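Local atomic coordinates of 1-carboxybiuret hydrolase subunit AtzE (PDB entry 6C62), a protein that hydrolyses 1-carboxybiuret to urea-1,3-dicarboxylate and ammonia, a deamination step in the bacterial breakdown of the herbicide atrazine. Residues V73-T84 with P95-V104; D170-L181 with M397-S405. All blocks are in the same frame, centred on the assembly; numbering follows the deposited sequence.

Contact 1 (V73-T84 with P95-V104); sequences VKNLFDIEGVTT and PPARADAVLV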
ATOM      1  N   VAL A  73       2.639 -15.008  26.515  1.00  8.88           N
ATOM      2  CA  VAL A  73       2.462 -14.439  25.140  1.00  9.16           C
ATOM      3  C   VAL A  73       2.709 -15.469  24.043  1.00  9.50           C
ATOM      4  O   VAL A  73       3.600 -16.317  24.155  1.00  8.42           O
ATOM      5  CB  VAL A  73       3.389 -13.208  24.938  1.00  9.51           C
ATOM      6  CG1 VAL A  73       3.064 -12.168  26.025  1.00  9.96           C
ATOM      7  CG2 VAL A  73       4.855 -13.577  24.993  1.00  9.91           C
ATOM      8  N   LYS A  74       1.928 -15.389  22.974  1.00  8.97           N
ATOM      9  CA  LYS A  74       2.188 -16.172  21.780  1.00  8.89           C
ATOM     10  C   LYS A  74       3.647 -16.001  21.356  1.00  9.13           C
ATOM     11  O   LYS A  74       4.210 -14.886  21.448  1.00  8.39           O
ATOM     12  CB  LYS A  74       1.239 -15.678  20.705  1.00  9.11           C
ATOM     13  CG  LYS A  74       1.203 -16.505  19.438  1.00  9.20           C
ATOM     14  CD  LYS A  74       0.150 -15.897  18.516  1.00  9.11           C
ATOM     15  CE  LYS A  74      -0.076 -16.770  17.302  1.00  9.32           C
ATOM     16  NZ  LYS A  74      -1.198 -16.206  16.503  1.00  9.26           N
ATOM     17  N   ASN A  75       4.298 -17.101  20.961  1.00  9.72           N
ATOM     18  CA  ASN A  75       5.744 -17.082  20.775  1.00  9.40           C
ATOM     19  C   ASN A  75       6.217 -16.389  19.498  1.00  9.86           C
ATOM     20  O   ASN A  75       7.386 -16.472  19.167  1.00 10.11           O
ATOM     21  CB  ASN A  75       6.347 -18.459  21.024  1.00 10.52           C
ATOM     22  CG  ASN A  75       6.120 -19.481  19.903  1.00 11.08           C
ATOM     23  OD1 ASN A  75       5.836 -19.136  18.767  1.00 11.98           O
ATOM     24  ND2 ASN A  75       6.215 -20.755  20.260  1.00 10.24           N
ATOM     25  N   LEU A  76       5.333 -15.672  18.782  1.00  9.18           N
ATOM     26  CA  LEU A  76       5.777 -14.644  17.839  1.00  9.41           C
ATOM     27  C   LEU A  76       6.140 -13.259  18.512  1.00  9.29           C
ATOM     28  O   LEU A  76       6.659 -12.362  17.829  1.00  8.50           O
ATOM     29  CB  LEU A  76       4.772 -14.480  16.715  1.00  9.82           C
ATOM     30  CG  LEU A  76       3.322 -14.089  17.024  1.00 10.40           C
ATOM     31  CD1 LEU A  76       3.243 -12.663  17.498  1.00 10.90           C
ATOM     32  CD2 LEU A  76       2.412 -14.246  15.796  1.00 11.21           C
ATOM     33  N   PHE A  77       5.900 -13.112  19.822  1.00  8.55           N
ATOM     34  CA  PHE A  77       6.276 -11.914  20.527  1.00  9.63           C
ATOM     35  C   PHE A  77       7.717 -12.063  21.003  1.00 10.16           C
ATOM     36  O   PHE A  77       8.084 -13.102  21.605  1.00  9.99           O
ATOM     37  CB  PHE A  77       5.416 -11.586  21.754  1.00  9.83           C
ATOM     38  CG  PHE A  77       4.037 -11.073  21.452  1.00  9.99           C
ATOM     39  CD1 PHE A  77       3.002 -11.924  21.137  1.00 10.23           C
ATOM     40  CD2 PHE A  77       3.776  -9.709  21.460  1.00 10.78           C
ATOM     41  CE1 PHE A  77       1.698 -11.435  20.862  1.00  9.78           C
ATOM     42  CE2 PHE A  77       2.525  -9.209  21.192  1.00 10.58           C
ATOM     43  CZ  PHE A  77       1.460 -10.075  20.881  1.00 10.01           C
ATOM     44  N   ASP A  78       8.505 -11.018  20.757  1.00 11.03           N
ATOM     45  CA  ASP A  78       9.917 -10.953  21.247  1.00 11.97           C
ATOM     46  C   ASP A  78       9.889 -10.832  22.754  1.00 11.14           C
ATOM     47  O   ASP A  78       9.151  -9.986  23.309  1.00 11.41           O
ATOM     48  CB  ASP A  78      10.650  -9.702  20.722  1.00 14.02           C
ATOM     49  CG  ASP A  78      11.107  -9.808  19.240  1.00 19.06           C
ATOM     50  OD1 ASP A  78      11.022 -10.893  18.601  1.00 22.88           O
ATOM     51  OD2 ASP A  78      11.543  -8.750  18.689  1.00 19.26           O
ATOM     52  N   ILE A  79      10.660 -11.684  23.396  1.00 10.76           N
ATOM     53  CA  ILE A  79      10.904 -11.688  24.832  1.00 12.16           C
ATOM     54  C   ILE A  79      12.428 -11.531  24.951  1.00 13.83           C
ATOM     55  O   ILE A  79      13.198 -12.314  24.374  1.00 12.17           O
ATOM     56  CB  ILE A  79      10.446 -12.985  25.507  1.00 11.98           C
ATOM     57  CG1 ILE A  79       8.953 -13.199  25.362  1.00 12.41           C
ATOM     58  CG2 ILE A  79      10.822 -12.938  26.988  1.00 12.30           C
ATOM     59  CD1 ILE A  79       8.476 -14.558  25.822  1.00 13.00           C
ATOM     60  N   GLU A  80      12.854 -10.491  25.650  1.00 14.20           N
ATOM     61  CA  GLU A  80      14.272 -10.215  25.777  1.00 15.72           C
ATOM     62  C   GLU A  80      15.058 -11.433  26.244  1.00 14.72           C
ATOM     63  O   GLU A  80      14.651 -12.074  27.195  1.00 12.29           O
ATOM     64  CB  GLU A  80      14.526  -9.067  26.775  1.00 19.41           C
ATOM     65  CG  GLU A  80      16.007  -8.724  26.905  1.00 22.90           C
ATOM     66  CD  GLU A  80      16.255  -7.478  27.738  1.00 29.91           C
ATOM     67  OE1 GLU A  80      15.281  -6.835  28.215  1.00 37.57           O
ATOM     68  OE2 GLU A  80      17.465  -7.155  27.913  1.00 33.32           O
ATOM     69  N   GLY A  81      16.151 -11.751  25.538  1.00 14.60           N
ATOM     70  CA  GLY A  81      16.978 -12.884  25.864  1.00 15.46           C
ATOM     71  C   GLY A  81      16.521 -14.213  25.369  1.00 17.01           C
ATOM     72  O   GLY A  81      17.192 -15.205  25.614  1.00 16.70           O
ATOM     73  N   VAL A  82      15.393 -14.259  24.655  1.00 14.89           N
ATOM     74  CA  VAL A  82      14.836 -15.521  24.183  1.00 13.75           C
ATOM     75  C   VAL A  82      14.723 -15.396  22.662  1.00 13.73           C
ATOM     76  O   VAL A  82      14.365 -14.314  22.150  1.00 13.80           O
ATOM     77  CB  VAL A  82      13.436 -15.752  24.780  1.00 14.11           C
ATOM     78  CG1 VAL A  82      12.760 -16.956  24.153  1.00 15.48           C
ATOM     79  CG2 VAL A  82      13.508 -15.821  26.322  1.00 15.58           C
ATOM     80  N   THR A  83      15.060 -16.465  21.951  1.00 12.48           N
ATOM     81  CA  THR A  83      14.882 -16.520  20.502  1.00 12.67           C
ATOM     82  C   THR A  83      13.407 -16.647  20.127  1.00 11.43           C
ATOM     83  O   THR A  83      12.683 -17.561  20.602  1.00 11.82           O
ATOM     84  CB  THR A  83      15.737 -17.699  19.904  1.00 13.82           C
ATOM     85  OG1 THR A  83      17.107 -17.315  19.920  1.00 14.66           O
ATOM     86  CG2 THR A  83      15.440 -17.863  18.422  1.00 14.95           C
ATOM     87  N   THR A  84      12.944 -15.732  19.301  1.00 10.90           N
ATOM     88  CA  THR A  84      11.516 -15.718  18.901  1.00 10.74           C
ATOM     89  C   THR A  84      11.219 -16.817  17.876  1.00 10.31           C
ATOM     90  O   THR A  84      11.673 -16.737  16.709  1.00  9.61           O
ATOM     91  CB  THR A  84      11.145 -14.344  18.316  1.00 10.92           C
ATOM     92  OG1 THR A  84      11.508 -13.331  19.248  1.00 10.78           O
ATOM     93  CG2 THR A  84       9.626 -14.268  17.987  1.00 10.82           C
ATOM     94  N   PRO A  95      19.510 -15.057  16.470  1.00 16.71           N
ATOM     95  CA  PRO A  95      19.882 -14.460  17.773  1.00 17.58           C
ATOM     96  C   PRO A  95      18.718 -14.198  18.730  1.00 15.44           C
ATOM     97  O   PRO A  95      17.593 -13.907  18.264  1.00 15.69           O
ATOM     98  CB  PRO A  95      20.579 -13.110  17.405  1.00 17.77           C
ATOM     99  CG  PRO A  95      20.819 -13.186  15.946  1.00 19.94           C
ATOM    100  CD  PRO A  95      19.791 -14.145  15.333  1.00 18.85           C
ATOM    101  N   PRO A  96      18.942 -14.312  20.028  1.00 15.60           N
ATOM    102  CA  PRO A  96      17.877 -13.952  20.987  1.00 16.00           C
ATOM    103  C   PRO A  96      17.470 -12.460  20.849  1.00 15.23           C
ATOM    104  O   PRO A  96      18.281 -11.651  20.467  1.00 14.49           O
ATOM    105  CB  PRO A  96      18.488 -14.292  22.377  1.00 18.18           C
ATOM    106  CG  PRO A  96      19.965 -14.404  22.150  1.00 20.01           C
ATOM    107  CD  PRO A  96      20.109 -14.923  20.721  1.00 19.79           C
ATOM    108  N   ALA A  97      16.192 -12.161  21.043  1.00 14.15           N
ATOM    109  CA  ALA A  97      15.686 -10.799  20.961  1.00 14.33           C
ATOM    110  C   ALA A  97      16.468  -9.887  21.926  1.00 16.27           C
ATOM    111  O   ALA A  97      16.722 -10.259  23.117  1.00 15.43           O
ATOM    112  CB  ALA A  97      14.213 -10.765  21.320  1.00 13.76           C
ATOM    113  N   ARG A  98      16.818  -8.723  21.429  1.00 16.12           N
ATOM    114  CA  ARG A  98      17.512  -7.728  22.251  1.00 20.41           C
ATOM    115  C   ARG A  98      16.586  -6.973  23.174  1.00 19.16           C
ATOM    116  O   ARG A  98      17.012  -6.412  24.153  1.00 19.17           O
ATOM    117  CB  ARG A  98      18.252  -6.756  21.355  1.00 26.60           C
ATOM    118  CG  ARG A  98      19.417  -7.457  20.630  1.00 34.51           C
ATOM    119  CD  ARG A  98      20.067  -6.560  19.605  1.00 43.72           C
ATOM    120  NE  ARG A  98      20.509  -5.300  20.215  1.00 55.63           N
ATOM    121  CZ  ARG A  98      20.838  -4.199  19.530  1.00 61.01           C
ATOM    122  NH1 ARG A  98      20.756  -4.194  18.193  1.00 61.61           N
ATOM    123  NH2 ARG A  98      21.228  -3.095  20.187  1.00 58.01           N
ATOM    124  N   ALA A  99      15.299  -6.973  22.889  1.00 16.51           N
ATOM    125  CA  ALA A  99      14.328  -6.241  23.703  1.00 15.61           C
ATOM    126  C   ALA A  99      12.992  -6.966  23.639  1.00 14.79           C
ATOM    127  O   ALA A  99      12.756  -7.682  22.702  1.00 14.24           O
ATOM    128  CB  ALA A  99      14.187  -4.809  23.135  1.00 15.86           C
ATOM    129  N   ASP A 100      12.156  -6.758  24.634  1.00 13.75           N
ATOM    130  CA  ASP A 100      10.748  -7.180  24.615  1.00 15.25           C
ATOM    131  C   ASP A 100       9.981  -6.460  23.518  1.00 14.01           C
ATOM    132  O   ASP A 100      10.292  -5.294  23.203  1.00 11.41           O
ATOM    133  CB  ASP A 100      10.071  -6.764  25.934  1.00 15.77           C
ATOM    134  CG  ASP A 100      10.559  -7.577  27.156  1.00 19.32           C
ATOM    135  OD1 ASP A 100      11.004  -8.774  27.009  1.00 17.39           O
ATOM    136  OD2 ASP A 100      10.414  -7.031  28.283  1.00 20.76           O
ATOM    137  N   ALA A 101       8.987  -7.134  22.960  1.00 12.89           N
ATOM    138  CA  ALA A 101       7.986  -6.469  22.121  1.00 12.50           C
ATOM    139  C   ALA A 101       7.428  -5.290  22.872  1.00 11.52           C
ATOM    140  O   ALA A 101       7.273  -5.323  24.083  1.00 10.13           O
ATOM    141  CB  ALA A 101       6.839  -7.424  21.856  1.00 13.44           C
ATOM    142  N   VAL A 102       7.068  -4.262  22.143  1.00 10.93           N
ATOM    143  CA  VAL A 102       6.444  -3.097  22.786  1.00 11.02           C
ATOM    144  C   VAL A 102       5.245  -3.450  23.659  1.00 11.43           C
ATOM    145  O   VAL A 102       5.110  -2.906  24.741  1.00 11.61           O
ATOM    146  CB  VAL A 102       6.078  -2.027  21.698  1.00 10.95           C
ATOM    147  CG1 VAL A 102       5.244  -0.927  22.261  1.00 11.58           C
ATOM    148  CG2 VAL A 102       7.383  -1.459  21.117  1.00 11.22           C
ATOM    149  N   LEU A 103       4.348  -4.344  23.206  1.00 10.63           N
ATOM    150  CA  LEU A 103       3.228  -4.669  24.049  1.00 11.37           C
ATOM    151  C   LEU A 103       3.606  -5.367  25.382  1.00 11.95           C
ATOM    152  O   LEU A 103       2.951  -5.118  26.440  1.00 11.33           O
ATOM    153  CB  LEU A 103       2.191  -5.518  23.311  1.00 11.77           C
ATOM    154  CG  LEU A 103       1.619  -4.912  22.048  1.00 11.65           C
ATOM    155  CD1 LEU A 103       0.476  -5.741  21.583  1.00 11.85           C
ATOM    156  CD2 LEU A 103       1.183  -3.466  22.290  1.00 12.61           C
ATOM    157  N   VAL A 104       4.650  -6.198  25.326  1.00 11.85           N
ATOM    158  CA  VAL A 104       5.217  -6.811  26.521  1.00 11.95           C
ATOM    159  C   VAL A 104       5.792  -5.742  27.453  1.00 12.71           C
ATOM    160  O   VAL A 104       5.523  -5.790  28.676  1.00 10.63           O
ATOM    161  CB  VAL A 104       6.264  -7.884  26.161  1.00 12.58           C
ATOM    162  CG1 VAL A 104       6.984  -8.389  27.421  1.00 13.29           C
ATOM    163  CG2 VAL A 104       5.618  -9.012  25.368  1.00 12.85           C
TER
HETATM  164  O   HOH W   1      12.154  -6.579  20.110  1.00 15.00           O
HETATM  165  O   HOH W   2      13.436  -5.247  26.832  1.00 24.47           O
HETATM  166  O   HOH W   3      12.562  -7.084  29.828  1.00 29.95           O
HETATM  167  O   HOH W   4      14.825 -13.799  18.218  1.00 12.65           O
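Asp78 and Ala101, Gly81 and Ala97, and Val82 and Ala97 are joined by backbone hydrogen bonds that tie two loop segments side by side. Ala101 N donates a hydrogen bond to Asp78 O at 2.9 Å, just ahead of the first turn of helix 102-109. Ala97 is held through both its backbone polar atoms: its O accepts a hydrogen bond from Gly81 N at 2.9 Å and its N donates one to Val82 O. Gly81 lies inside the type II turn from Ile79 to Val82, and its positive phi suits a glycine.

A side chain supplies the remaining direct bond. Asp100 OD1 accepts from Glu80 N at 2.9 Å in an almost straight bond (177°), on the anti side of the carboxylate; the same oxygen forms a salt bridge with Arg45 of helix 43-58, which probably favours the charged form. These segments belong to a beta-alpha-beta unit of strand 70-74, helix 102-109 and strand 113-118, in which the long connection after the first strand folds back on itself before the helix begins.

Water extends the polar seam. One molecule donates to both Asp78 OD2 and Ala99 O; two others link Glu80 OE1 to the backbone N and to OD2 of Asp100. Asp78 OD1 is occupied by the hydroxyl of Thr84, at 2.6 Å from Thr84 OG1.

Apolar contacts gather at the helix end. The Phe77 ring presents its edge to Ala101, with CD2 3.8 Å from Ala101 CB, and CE2 meets Leu103 CD1. Val104 turns CG2, anti to its own carbonyl carbon, toward Val73 CG1 at 4.1 Å, the two side chains meeting at about a right angle. Farther along, the Ala97 methyl rests against Asp78 CB.

Contact 2 (D170-L181 with M397-S405); sequences DTNGSIRVPASL and MGLLTQPVS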
ATOM      1  N   ASP A 170      -4.087 -11.927  15.495  1.00 10.67           N
ATOM      2  CA  ASP A 170      -5.271 -12.175  14.695  1.00 10.56           C
ATOM      3  C   ASP A 170      -5.140 -11.462  13.339  1.00 11.11           C
ATOM      4  O   ASP A 170      -5.156 -10.230  13.253  1.00 10.55           O
ATOM      5  CB  ASP A 170      -6.544 -11.695  15.475  1.00  9.61           C
ATOM      6  CG  ASP A 170      -7.868 -12.170  14.812  1.00  9.23           C
ATOM      7  OD1 ASP A 170      -7.994 -12.035  13.581  1.00  9.14           O
ATOM      8  OD2 ASP A 170      -8.788 -12.651  15.532  1.00  9.08           O
ATOM      9  N   THR A 171      -4.994 -12.246  12.285  1.00 11.62           N
ATOM     10  CA  THR A 171      -4.933 -11.713  10.958  1.00 12.45           C
ATOM     11  C   THR A 171      -6.271 -11.930  10.277  1.00 13.14           C
ATOM     12  O   THR A 171      -6.906 -10.952   9.842  1.00 14.04           O
ATOM     13  CB  THR A 171      -3.774 -12.381  10.204  1.00 13.83           C
ATOM     14  OG1 THR A 171      -2.593 -12.127  10.919  1.00 15.02           O
ATOM     15  CG2 THR A 171      -3.590 -11.783   8.820  1.00 13.20           C
ATOM     16  N   ASN A 172      -6.704 -13.180  10.239  1.00 12.00           N
ATOM     17  CA  ASN A 172      -7.969 -13.594   9.650  1.00 11.72           C
ATOM     18  C   ASN A 172      -8.855 -14.352  10.647  1.00 11.14           C
ATOM     19  O   ASN A 172      -9.831 -14.991  10.238  1.00 11.10           O
ATOM     20  CB  ASN A 172      -7.650 -14.512   8.491  1.00 13.36           C
ATOM     21  CG  ASN A 172      -6.891 -13.786   7.366  1.00 14.15           C
ATOM     22  OD1 ASN A 172      -7.368 -12.771   6.850  1.00 15.00           O
ATOM     23  ND2 ASN A 172      -5.700 -14.307   7.004  1.00 15.39           N
ATOM     24  N   GLY A 173      -8.522 -14.291  11.930  1.00 10.43           N
ATOM     25  CA  GLY A 173      -9.284 -14.969  12.971  1.00 10.46           C
ATOM     26  C   GLY A 173      -8.540 -15.504  14.156  1.00 10.61           C
ATOM     27  O   GLY A 173      -9.158 -16.016  15.070  1.00 13.26           O
ATOM     28  N   SER A 174      -7.257 -15.378  14.208  1.00 10.15           N
ATOM     29  CA  SER A 174      -6.457 -16.141  15.147  1.00 10.73           C
ATOM     30  C   SER A 174      -6.485 -15.785  16.634  1.00 10.69           C
ATOM     31  O   SER A 174      -5.827 -16.481  17.416  1.00 11.11           O
ATOM     32  CB  SER A 174      -5.009 -16.197  14.625  1.00 11.42           C
ATOM     33  OG  SER A 174      -4.988 -17.133  13.555  1.00 13.64           O
ATOM     34  N   ILE A 175      -7.210 -14.735  17.025  1.00 10.11           N
ATOM     35  CA  ILE A 175      -7.577 -14.503  18.416  1.00 10.76           C
ATOM     36  C   ILE A 175      -8.992 -14.992  18.663  1.00 10.55           C
ATOM     37  O   ILE A 175      -9.287 -15.700  19.653  1.00 10.74           O
ATOM     38  CB  ILE A 175      -7.494 -13.011  18.789  1.00 10.92           C
ATOM     39  CG1 ILE A 175      -6.040 -12.609  18.999  1.00 11.51           C
ATOM     40  CG2 ILE A 175      -8.300 -12.673  20.061  1.00 11.94           C
ATOM     41  CD1 ILE A 175      -5.808 -11.087  19.074  1.00 12.82           C
ATOM     42  N   ARG A 176      -9.879 -14.591  17.770  1.00 10.60           N
ATOM     43  CA  ARG A 176     -11.286 -14.947  17.876  1.00 10.17           C
ATOM     44  C   ARG A 176     -11.550 -16.455  17.802  1.00 10.53           C
ATOM     45  O   ARG A 176     -12.407 -16.949  18.531  1.00 10.35           O
ATOM     46  CB  ARG A 176     -12.082 -14.150  16.820  1.00  9.75           C
ATOM     47  CG  ARG A 176     -12.042 -12.669  17.091  1.00  9.22           C
ATOM     48  CD  ARG A 176     -12.455 -11.940  15.820  1.00  9.63           C
ATOM     49  NE  ARG A 176     -11.426 -12.036  14.789  1.00  9.69           N
ATOM     50  CZ  ARG A 176     -11.629 -11.762  13.497  1.00 10.09           C
ATOM     51  NH1 ARG A 176     -12.827 -11.444  13.079  1.00  9.91           N
ATOM     52  NH2 ARG A 176     -10.621 -11.814  12.608  1.00  9.42           N
ATOM     53  N   VAL A 177     -10.839 -17.198  16.965  1.00 10.83           N
ATOM     54  CA  VAL A 177     -11.049 -18.622  16.848  1.00 11.61           C
ATOM     55  C   VAL A 177     -10.688 -19.394  18.177  1.00 13.19           C
ATOM     56  O   VAL A 177     -11.541 -20.160  18.699  1.00 13.12           O
ATOM     57  CB  VAL A 177     -10.328 -19.202  15.599  1.00 12.04           C
ATOM     58  CG1 VAL A 177     -10.374 -20.736  15.568  1.00 11.56           C
ATOM     59  CG2 VAL A 177     -10.978 -18.632  14.306  1.00 12.54           C
ATOM     60  N   PRO A 178      -9.479 -19.216  18.730  1.00 11.77           N
ATOM     61  CA  PRO A 178      -9.208 -19.871  20.010  1.00 12.13           C
ATOM     62  C   PRO A 178     -10.055 -19.379  21.176  1.00 11.78           C
ATOM     63  O   PRO A 178     -10.363 -20.156  22.053  1.00 11.93           O
ATOM     64  CB  PRO A 178      -7.706 -19.617  20.272  1.00 13.43           C
ATOM     65  CG  PRO A 178      -7.293 -18.620  19.273  1.00 14.30           C
ATOM     66  CD  PRO A 178      -8.302 -18.556  18.155  1.00 12.92           C
ATOM     67  N   ALA A 179     -10.440 -18.115  21.195  1.00 10.70           N
ATOM     68  CA  ALA A 179     -11.369 -17.655  22.192  1.00 10.87           C
ATOM     69  C   ALA A 179     -12.672 -18.444  22.083  1.00 11.01           C
ATOM     70  O   ALA A 179     -13.205 -18.938  23.104  1.00 11.49           O
ATOM     71  CB  ALA A 179     -11.662 -16.161  22.051  1.00  9.99           C
ATOM     72  N   SER A 180     -13.162 -18.598  20.858  1.00 11.58           N
ATOM     73  CA  SER A 180     -14.393 -19.371  20.618  1.00 11.35           C
ATOM     74  C   SER A 180     -14.274 -20.828  21.089  1.00 12.33           C
ATOM     75  O   SER A 180     -15.129 -21.335  21.846  1.00 12.80           O
ATOM     76  CB  SER A 180     -14.756 -19.355  19.163  1.00 11.06           C
ATOM     77  OG  SER A 180     -15.991 -19.980  18.872  1.00 10.57           O
ATOM     78  N   LEU A 181     -13.258 -21.503  20.579  1.00 12.51           N
ATOM     79  CA  LEU A 181     -13.066 -22.893  20.811  1.00 12.78           C
ATOM     80  C   LEU A 181     -12.652 -23.280  22.240  1.00 13.49           C
ATOM     81  O   LEU A 181     -13.074 -24.356  22.694  1.00 13.21           O
ATOM     82  CB  LEU A 181     -12.154 -23.491  19.788  1.00 12.74           C
ATOM     83  CG  LEU A 181     -12.562 -23.315  18.335  1.00 12.92           C
ATOM     84  CD1 LEU A 181     -11.738 -24.245  17.467  1.00 13.86           C
ATOM     85  CD2 LEU A 181     -14.036 -23.605  18.138  1.00 13.59           C
ATOM     86  N   MET A 397     -12.349 -22.993   9.801  1.00 17.22           N
ATOM     87  CA  MET A 397     -12.530 -22.415  11.139  1.00 19.59           C
ATOM     88  C   MET A 397     -12.641 -20.869  11.080  1.00 16.61           C
ATOM     89  O   MET A 397     -13.224 -20.256  11.964  1.00 15.89           O
ATOM     90  CB  MET A 397     -11.386 -22.830  12.080  1.00 23.80           C
ATOM     91  CG  MET A 397     -11.417 -24.281  12.609  1.00 26.96           C
ATOM     92  SD  MET A 397     -12.981 -24.690  13.442  1.00 38.79           S
ATOM     93  CE  MET A 397     -13.692 -25.588  12.104  1.00 34.26           C
ATOM     94  N   GLY A 398     -12.055 -20.240  10.045  1.00 14.60           N
ATOM     95  CA  GLY A 398     -12.098 -18.752   9.923  1.00 14.54           C
ATOM     96  C   GLY A 398     -13.114 -18.161   8.970  1.00 13.45           C
ATOM     97  O   GLY A 398     -13.064 -16.977   8.634  1.00 11.72           O
ATOM     98  N   LEU A 399     -14.043 -18.975   8.500  1.00 13.42           N
ATOM     99  CA  LEU A 399     -15.067 -18.490   7.558  1.00 14.23           C
ATOM    100  C   LEU A 399     -15.815 -17.200   8.012  1.00 13.69           C
ATOM    101  O   LEU A 399     -16.148 -16.342   7.192  1.00 13.42           O
ATOM    102  CB  LEU A 399     -16.107 -19.628   7.313  1.00 15.46           C
ATOM    103  CG  LEU A 399     -15.716 -20.750   6.336  1.00 16.53           C
ATOM    104  CD1 LEU A 399     -16.724 -21.891   6.407  1.00 17.54           C
ATOM    105  CD2 LEU A 399     -15.591 -20.295   4.896  1.00 17.53           C
ATOM    106  N   LEU A 400     -16.145 -17.136   9.292  1.00 12.79           N
ATOM    107  CA  LEU A 400     -16.907 -16.052   9.887  1.00 14.24           C
ATOM    108  C   LEU A 400     -16.038 -14.884  10.411  1.00 14.72           C
ATOM    109  O   LEU A 400     -16.525 -13.768  10.581  1.00 15.85           O
ATOM    110  CB  LEU A 400     -17.742 -16.577  11.026  1.00 15.12           C
ATOM    111  CG  LEU A 400     -18.694 -17.717  10.606  1.00 16.38           C
ATOM    112  CD1 LEU A 400     -19.382 -18.362  11.808  1.00 19.40           C
ATOM    113  CD2 LEU A 400     -19.714 -17.189   9.606  1.00 16.67           C
ATOM    114  N   THR A 401     -14.763 -15.146  10.651  1.00 13.31           N
ATOM    115  CA  THR A 401     -13.841 -14.136  11.178  1.00 12.00           C
ATOM    116  C   THR A 401     -13.187 -13.320  10.053  1.00 11.78           C
ATOM    117  O   THR A 401     -12.960 -12.105  10.190  1.00 12.59           O
ATOM    118  CB  THR A 401     -12.740 -14.775  12.052  1.00 10.90           C
ATOM    119  OG1 THR A 401     -12.162 -15.901  11.386  1.00 10.96           O
ATOM    120  CG2 THR A 401     -13.307 -15.244  13.313  1.00 11.00           C
ATOM    121  N   GLN A 402     -12.857 -13.999   8.969  1.00 12.29           N
ATOM    122  CA  GLN A 402     -12.021 -13.454   7.914  1.00 12.80           C
ATOM    123  C   GLN A 402     -12.566 -12.183   7.219  1.00 13.05           C
ATOM    124  O   GLN A 402     -11.807 -11.265   6.980  1.00 12.72           O
ATOM    125  CB  GLN A 402     -11.651 -14.563   6.904  1.00 13.36           C
ATOM    126  CG  GLN A 402     -10.528 -14.171   5.955  1.00 14.76           C
ATOM    127  CD  GLN A 402      -9.751 -15.340   5.370  1.00 16.76           C
ATOM    128  OE1 GLN A 402     -10.250 -16.457   5.351  1.00 18.50           O
ATOM    129  NE2 GLN A 402      -8.489 -15.125   4.992  1.00 17.01           N
ATOM    130  N   PRO A 403     -13.873 -12.097   6.969  1.00 13.03           N
ATOM    131  CA  PRO A 403     -14.396 -10.835   6.349  1.00 13.81           C
ATOM    132  C   PRO A 403     -14.253  -9.609   7.263  1.00 13.94           C
ATOM    133  O   PRO A 403     -14.093  -8.496   6.778  1.00 15.31           O
ATOM    134  CB  PRO A 403     -15.893 -11.141   6.150  1.00 13.55           C
ATOM    135  CG  PRO A 403     -16.017 -12.666   6.180  1.00 14.11           C
ATOM    136  CD  PRO A 403     -14.930 -13.116   7.113  1.00 12.97           C
ATOM    137  N   VAL A 404     -14.277  -9.806   8.561  1.00 13.85           N
ATOM    138  CA  VAL A 404     -14.343  -8.700   9.521  1.00 14.37           C
ATOM    139  C   VAL A 404     -12.976  -8.064   9.813  1.00 14.75           C
ATOM    140  O   VAL A 404     -12.824  -6.826   9.803  1.00 16.03           O
ATOM    141  CB  VAL A 404     -14.992  -9.189  10.846  1.00 14.80           C
ATOM    142  CG1 VAL A 404     -15.049  -8.052  11.848  1.00 16.08           C
ATOM    143  CG2 VAL A 404     -16.379  -9.799  10.576  1.00 14.43           C
ATOM    144  N   SER A 405     -11.963  -8.888  10.017  1.00 13.41           N
ATOM    145  CA  SER A 405     -10.600  -8.397  10.156  1.00 13.51           C
ATOM    146  C   SER A 405     -10.059  -7.707   8.885  1.00 12.60           C
ATOM    147  O   SER A 405      -9.193  -6.876   8.972  1.00 10.68           O
ATOM    148  CB  SER A 405      -9.670  -9.533  10.634  1.00 13.02           C
ATOM    149  OG  SER A 405     -10.022 -10.705   9.991  1.00 12.46           O
TER
HETATM  150  O   HOH W   5      -9.218 -10.842   7.531  1.00 11.64           O
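Arg176 and Thr401 run past each other in opposite directions, with Thr401 CB 3.4 Å above one face of the guanidinium and offset toward its rim. NH1 donates to Thr401 O at 3.0 Å, tilted from the guanidinium plane, and Val404 N reaches that oxygen from the opposite face of the carbonyl. NH2 forms a weak bond with Ser405 OG at the guanidinium edge.

A salt bridge fixes the arginine's rotation. Its NE and NH2 grip Asp170 side-on, with NE 2.8 Å from Asp170 OD2 and NH2 bonded to OD1. The backbone N atoms of Ile175 and Arg176 also donate to OD2, so this buried carboxylate oxygen has three donors, and the aspartate is probably ionised. Asp170 ends strand 165-170, and the loop it secures carries Ser174, the probable acyl-ester nucleophile of the amidase-family Ser-Ser-Lys triad, into helix 176-182.

Thr401 OG1, placed between its backbone N and carbonyl carbon (chi1 48°), lies 2.8 Å from Asn172 O and 3.4 Å from Gly173 CA. The amides of Asn172 and Gln402 meet with their planes 48° apart; Asn172 ND2 bonds to Thr305. A water lies within hydrogen-bonding distance of Asn172 OD1, Gln402 O and Ser405 OG, with more acceptors around it than it has protons to give.

Packing without polar bonds involves Val177 CG1 against Met397 CB (4.2 Å), and Leu181 CD1 against the Met397 sulfur.

In the fold
The two contacts have centres 24 Å apart, but each has one segment that reaches the probable active site of one amidase domain. Contact 1 contains Lys74, at the end of strand 70-74, and contact 2 contains Ser174; by similarity these are the charge-relay lysine and the acyl-ester serine. Their closest approach is plain packing, Lys74 NZ to Ser174 CB at 4.2 Å. Ser150, the third probable member, joins them: Lys74 bonds to its hydroxyl and Ser174 OG to its backbone N. Strands 70-74 and 165-170 run side by side in the central sheet, which brings the loops at their ends together, though contact 1 is partly buried and contact 2 fully so.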